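Local coordinates for ubiquitin-conjugating enzyme (Plasmodium vivax, PDB 2FO3), which probably acts, through this UBC domain, as an E2 ubiquitin-conjugating enzyme that carries activated ubiquitin as a thioester and passes it on towards substrates, at residues K13-H16 / N17-N21. Numbering follows the deposited sequence.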
loop_
_atom_site.group_PDB
_atom_site.type_symbol
_atom_site.label_atom_id
_atom_site.label_comp_id
_atom_site.label_asym_id
_atom_site.label_seq_id
_atom_site.Cartn_x
_atom_site.Cartn_y
_atom_site.Cartn_z
ATOM N N LYS A 13 -5.893 2.848 -14.556
ATOM C CA LYS A 13 -7.160 3.136 -13.866
ATOM C C LYS A 13 -6.923 3.343 -12.364
ATOM O O LYS A 13 -7.418 4.298 -11.750
ATOM C CB LYS A 13 -8.137 1.969 -14.095
ATOM C CG LYS A 13 -8.599 1.850 -15.553
ATOM C CD LYS A 13 -9.451 0.579 -15.790
ATOM C CE LYS A 13 -10.041 0.581 -17.187
ATOM N NZ LYS A 13 -8.958 0.458 -18.194
ATOM N N GLU A 14 -6.150 2.434 -11.761
ATOM C CA GLU A 14 -5.781 2.574 -10.339
ATOM C C GLU A 14 -4.968 3.865 -10.059
ATOM O O GLU A 14 -5.154 4.524 -9.001
ATOM C CB GLU A 14 -4.998 1.323 -9.875
ATOM C CG GLU A 14 -5.838 0.038 -9.867
ATOM C CD GLU A 14 -6.994 0.068 -8.883
ATOM O OE1 GLU A 14 -6.916 0.768 -7.857
ATOM O OE2 GLU A 14 -7.992 -0.625 -9.142
ATOM N N LEU A 15 -4.073 4.211 -10.989
ATOM C CA LEU A 15 -3.242 5.422 -10.859
ATOM C C LEU A 15 -4.129 6.671 -10.804
ATOM O O LEU A 15 -3.990 7.481 -9.902
ATOM C CB LEU A 15 -2.255 5.529 -12.008
ATOM C CG LEU A 15 -1.363 6.794 -12.055
ATOM C CD1 LEU A 15 -0.568 7.058 -10.763
ATOM C CD2 LEU A 15 -0.440 6.649 -13.257
ATOM N N HIS A 16 -5.049 6.798 -11.769
ATOM C CA HIS A 16 -6.078 7.852 -11.721
ATOM C C HIS A 16 -6.808 7.842 -10.397
ATOM O O HIS A 16 -6.978 8.874 -9.759
ATOM C CB HIS A 16 -7.093 7.682 -12.874
ATOM C CG HIS A 16 -8.328 8.521 -12.711
ATOM N ND1 HIS A 16 -8.297 9.901 -12.690
ATOM C CD2 HIS A 16 -9.632 8.172 -12.561
ATOM C CE1 HIS A 16 -9.530 10.366 -12.539
ATOM N NE2 HIS A 16 -10.356 9.339 -12.448
ATOM N N ASN A 17 -7.261 6.659 -9.973
ATOM C CA ASN A 17 -8.028 6.591 -8.727
ATOM C C ASN A 17 -7.265 7.056 -7.518
ATOM O O ASN A 17 -7.808 7.803 -6.682
ATOM C CB ASN A 17 -8.576 5.178 -8.491
ATOM C CG ASN A 17 -9.340 5.086 -7.204
ATOM O OD1 ASN A 17 -8.884 4.480 -6.231
ATOM N ND2 ASN A 17 -10.477 5.747 -7.156
ATOM N N PHE A 18 -6.005 6.619 -7.420
ATOM C CA PHE A 18 -5.139 6.965 -6.321
ATOM C C PHE A 18 -4.817 8.468 -6.332
ATOM O O PHE A 18 -4.867 9.113 -5.300
ATOM C CB PHE A 18 -3.850 6.162 -6.380
ATOM C CG PHE A 18 -3.158 6.053 -5.058
ATOM C CD1 PHE A 18 -3.242 4.871 -4.316
ATOM C CD2 PHE A 18 -2.424 7.118 -4.545
ATOM C CE1 PHE A 18 -2.586 4.759 -3.092
ATOM C CE2 PHE A 18 -1.771 7.032 -3.295
ATOM C CZ PHE A 18 -1.837 5.862 -2.577
ATOM N N LEU A 19 -4.494 9.014 -7.502
ATOM C CA LEU A 19 -4.133 10.454 -7.577
ATOM C C LEU A 19 -5.324 11.315 -7.285
ATOM O O LEU A 19 -5.202 12.348 -6.647
ATOM C CB LEU A 19 -3.581 10.814 -8.944
ATOM C CG LEU A 19 -2.236 10.159 -9.259
ATOM C CD1 LEU A 19 -1.832 10.467 -10.710
ATOM C CD2 LEU A 19 -1.127 10.573 -8.239
ATOM N N ASN A 20 -6.486 10.885 -7.767
ATOM C CA ASN A 20 -7.723 11.641 -7.540
ATOM C C ASN A 20 -8.288 11.456 -6.122
ATOM O O ASN A 20 -8.796 12.411 -5.503
ATOM C CB ASN A 20 -8.751 11.286 -8.607
ATOM C CG ASN A 20 -9.361 12.500 -9.237
ATOM O OD1 ASN A 20 -10.557 12.517 -9.538
ATOM N ND2 ASN A 20 -8.538 13.549 -9.447
ATOM N N ASN A 21 -8.135 10.251 -5.578
ATOM C CA ASN A 21 -8.650 9.937 -4.258
ATOM C C ASN A 21 -7.583 9.216 -3.428
ATOM O O ASN A 21 -7.710 8.002 -3.164
ATOM C CB ASN A 21 -9.950 9.102 -4.395
ATOM C CG ASN A 21 -10.504 8.604 -3.042
ATOM O OD1 ASN A 21 -10.330 9.240 -1.990
ATOM N ND2 ASN A 21 -11.183 7.451 -3.078
HETATM O O HOH W 1 -6.361 3.120 -6.579
#
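L15 and L19 meet one turn apart on a regular alpha-helix, where N17, F18, L19 and N20 each donate a backbone N-H to the carbonyl four residues earlier, the bond from L19 N to L15 O measuring 2.9 Å. Helical angles persist through N20 and are left at N21, whose N still reaches N17 O at 2.7 Å. The two leucines form the apolar contact of this stretch: CD1 of L15 approaches CD1 of L19 to 3.6 Å, the side chains crossing at a slant. With its CG anti to the backbone N (chi1 177°), L15 sends its branch alongside its own carbonyl, towards the next turn, and L19 CG settles 3.3 Å from L15 O. Both leucines also touch L28 of strand 26-30, though L15 is partly exposed and L19 more so. F18, likewise apolar, is the buried one, packed against L28, V40 and V109. E14 and N17 lie three residues apart and so on the same side of the helix; a water 2.7 Å from E14 OE1 and 2.9 Å from N17 OD1 can link them, though it has more acceptors around it than protons to give. The carboxylate of E14 is buried yet well supplied: OE1 also accepts from I105 N, and OE2 forms a salt bridge with R10, which would probably favour the charged form. On the exposed flank H16 and N20 run side by side, their ring and amide planes 30° apart, with H16 CE1 3.8 Å from N20 OD1; polar groups fit this solvent-facing position. The result is an amphipathic helix, its apolar side laid against the antiparallel sheet and helix 105-116, as expected of the N-terminal helix of the UBC fold.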